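Protein Rv1364c/MT1410 (Mycobacterium tuberculosis, PDB 3KE6) probably acts as a manganese-dependent PP2C-type serine phosphatase joined to an anti-sigma-factor kinase domain, in a multidomain regulator of sigma-factor activity. Local coordinates at residues Leu67-Asp71 and Phe185-Gly189. Residues are numbered along the deposited sequence; the frame is centred on the assembly and turned at random.
Sequences LVVGD and FYTDG. With MN (manganese (II) ion), chain F; MN (manganese (II) ion), chain E.
The two-manganese centre of the PP2C-type phosphatase fold lies at one end of this contact, where D71, at the end of strand 64-71, and D188, in the loop just after strand 182-186 of the facing sheet, reach the same ion. The carboxylate of D71 bridges the metals: OD2 binds one manganese at 1.9 Å, and OD1 binds the second at 2.2 Å. With CG anti to its backbone N (chi1 -165°), the D71 side chain reaches toward 185-189 and the metals. D188 binds through OD1 to the manganese held by D71 OD2, its carboxylate plane turned 85° from that of D71. D71 OD2 and D188 OD1 lie 2.9 Å apart as ligands of the same manganese, whose charge probably offsets their repulsion. A water bridges the two metals. Behind the site the filling is apolar. V69 divides its methyls between two residues, CG1 3.6 Å from T187 CG2 and CG2 3.6 Å from F185 CB, while L67 CB sits over one face of the F185 ring, toward the rim. T187 turns CG2 to V69 while its OG1 is hydrogen-bonded to D54 OD2. D247 OD2 completes the shell of the manganese shared by D71 and D188, and the V72 carbonyl oxygen that of the other. Strand 64-71 runs between strands 54-60 and 121-128, and strand 182-186, from the opposing sheet, pairs with 145-147 and 249-256, whose L252 packs against L67 and V69.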
ATOM      1  N   LEU A  67       7.524  -4.397   0.259  1.00 50.08           N
ATOM      2  CA  LEU A  67       6.406  -5.309   0.472  1.00 49.99           C
ATOM      3  C   LEU A  67       6.833  -6.466   1.364  1.00 50.17           C
ATOM      4  O   LEU A  67       7.958  -6.954   1.264  1.00 49.18           O
ATOM      5  CB  LEU A  67       5.921  -5.865  -0.866  1.00 49.33           C
ATOM      6  CG  LEU A  67       5.331  -4.830  -1.813  1.00 49.14           C
ATOM      7  CD1 LEU A  67       4.838  -5.493  -3.082  1.00 42.75           C
ATOM      8  CD2 LEU A  67       4.206  -3.998  -1.113  1.00 44.37           C
ATOM      9  N   VAL A  68       5.928  -6.916   2.227  1.00 50.74           N
ATOM     10  CA  VAL A  68       6.253  -7.983   3.170  1.00 51.34           C
ATOM     11  C   VAL A  68       5.089  -8.917   3.297  1.00 51.76           C
ATOM     12  O   VAL A  68       3.971  -8.479   3.501  1.00 51.17           O
ATOM     13  CB  VAL A  68       6.554  -7.423   4.608  1.00 52.07           C
ATOM     14  CG1 VAL A  68       6.727  -8.573   5.634  1.00 49.60           C
ATOM     15  CG2 VAL A  68       7.780  -6.499   4.589  1.00 52.00           C
ATOM     16  N   VAL A  69       5.367 -10.207   3.197  1.00 52.80           N
ATOM     17  CA  VAL A  69       4.425 -11.236   3.620  1.00 54.15           C
ATOM     18  C   VAL A  69       5.197 -12.227   4.492  1.00 54.70           C
ATOM     19  O   VAL A  69       6.332 -12.564   4.186  1.00 54.71           O
ATOM     20  CB  VAL A  69       3.754 -11.928   2.402  1.00 54.21           C
ATOM     21  CG1 VAL A  69       3.305 -13.299   2.755  1.00 54.03           C
ATOM     22  CG2 VAL A  69       2.564 -11.102   1.908  1.00 52.57           C
ATOM     23  N   GLY A  70       4.592 -12.664   5.594  1.00 55.73           N
ATOM     24  CA  GLY A  70       5.228 -13.613   6.504  1.00 56.10           C
ATOM     25  C   GLY A  70       4.280 -14.628   7.109  1.00 56.52           C
ATOM     26  O   GLY A  70       3.091 -14.357   7.223  1.00 56.32           O
ATOM     27  N   ASP A  71       4.821 -15.791   7.503  1.00 57.35           N
ATOM     28  CA  ASP A  71       4.039 -16.913   8.066  1.00 58.00           C
ATOM     29  C   ASP A  71       4.777 -17.513   9.283  1.00 58.45           C
ATOM     30  O   ASP A  71       5.896 -18.014   9.161  1.00 58.27           O
ATOM     31  CB  ASP A  71       3.748 -18.006   7.001  1.00 57.05           C
ATOM     32  CG  ASP A  71       2.649 -18.980   7.436  1.00 57.06           C
ATOM     33  OD1 ASP A  71       2.194 -18.846   8.587  1.00 58.83           O
ATOM     34  OD2 ASP A  71       2.220 -19.889   6.661  1.00 62.31           O
ATOM     35  N   PHE A 185       2.660 -11.410  -3.729  1.00 51.93           N
ATOM     36  CA  PHE A 185       3.130 -12.054  -2.511  1.00 51.77           C
ATOM     37  C   PHE A 185       1.943 -12.787  -1.881  1.00 51.28           C
ATOM     38  O   PHE A 185       0.840 -12.233  -1.807  1.00 51.16           O
ATOM     39  CB  PHE A 185       3.657 -10.988  -1.522  1.00 53.12           C
ATOM     40  CG  PHE A 185       5.050 -10.469  -1.836  1.00 54.76           C
ATOM     41  CD1 PHE A 185       5.996 -10.333  -0.829  1.00 57.92           C
ATOM     42  CD2 PHE A 185       5.416 -10.121  -3.129  1.00 59.71           C
ATOM     43  CE1 PHE A 185       7.282  -9.866  -1.111  1.00 58.64           C
ATOM     44  CE2 PHE A 185       6.698  -9.670  -3.413  1.00 59.53           C
ATOM     45  CZ  PHE A 185       7.633  -9.544  -2.401  1.00 58.80           C
ATOM     46  N   TYR A 186       2.170 -13.999  -1.391  1.00 50.72           N
ATOM     47  CA  TYR A 186       1.100 -14.813  -0.787  1.00 50.77           C
ATOM     48  C   TYR A 186       1.682 -15.764   0.270  1.00 50.52           C
ATOM     49  O   TYR A 186       2.889 -16.009   0.291  1.00 50.53           O
ATOM     50  CB  TYR A 186       0.398 -15.648  -1.871  1.00 50.57           C
ATOM     51  CG  TYR A 186       1.385 -16.538  -2.533  1.00 49.07           C
ATOM     52  CD1 TYR A 186       1.588 -17.830  -2.096  1.00 48.00           C
ATOM     53  CD2 TYR A 186       2.202 -16.048  -3.528  1.00 51.06           C
ATOM     54  CE1 TYR A 186       2.552 -18.637  -2.684  1.00 50.51           C
ATOM     55  CE2 TYR A 186       3.157 -16.838  -4.130  1.00 51.28           C
ATOM     56  CZ  TYR A 186       3.331 -18.132  -3.700  1.00 50.11           C
ATOM     57  OH  TYR A 186       4.288 -18.906  -4.282  1.00 51.06           O
ATOM     58  N   THR A 187       0.820 -16.323   1.112  1.00 50.28           N
ATOM     59  CA  THR A 187       1.240 -17.338   2.062  1.00 50.39           C
ATOM     60  C   THR A 187       0.808 -18.702   1.557  1.00 50.97           C
ATOM     61  O   THR A 187      -0.040 -18.798   0.666  1.00 51.65           O
ATOM     62  CB  THR A 187       0.681 -17.104   3.483  1.00 50.15           C
ATOM     63  OG1 THR A 187      -0.715 -16.784   3.419  1.00 49.63           O
ATOM     64  CG2 THR A 187       1.449 -15.991   4.168  1.00 48.06           C
ATOM     65  N   ASP A 188       1.390 -19.747   2.147  1.00 50.96           N
ATOM     66  CA  ASP A 188       1.172 -21.124   1.721  1.00 50.88           C
ATOM     67  C   ASP A 188      -0.284 -21.565   1.845  1.00 50.84           C
ATOM     68  O   ASP A 188      -0.706 -22.551   1.222  1.00 50.58           O
ATOM     69  CB  ASP A 188       2.122 -22.098   2.467  1.00 51.05           C
ATOM     70  CG  ASP A 188       1.933 -22.106   3.996  1.00 53.14           C
ATOM     71  OD1 ASP A 188       0.989 -21.480   4.530  1.00 61.25           O
ATOM     72  OD2 ASP A 188       2.760 -22.748   4.677  1.00 55.56           O
ATOM     73  N   GLY A 189      -1.053 -20.833   2.642  1.00 50.88           N
ATOM     74  CA  GLY A 189      -2.479 -21.100   2.767  1.00 51.11           C
ATOM     75  C   GLY A 189      -3.204 -20.977   1.446  1.00 50.98           C
ATOM     76  O   GLY A 189      -4.210 -21.640   1.225  1.00 50.99           O
TER
HETATM   77 MN    MN F   2       0.981 -21.385   6.745  1.00 73.68          MN
HETATM   78 MN    MN E 541       1.774 -20.473  10.009  1.00 69.29          MN
HETATM   79  O   HOH W   1       1.948 -23.357   6.943  1.00 73.09           O
HETATM   80  O   HOH W   2       0.259 -21.557   8.831  1.00 70.76           O
HETATM   81  O   HOH W   3       2.236 -22.626  10.251  1.00 70.39           O
HETATM   82  O   HOH W   4       0.463 -20.345  11.772  1.00 67.59           O
HETATM   83  O   HOH W   5      -0.437 -19.717   6.405  1.00 72.84           O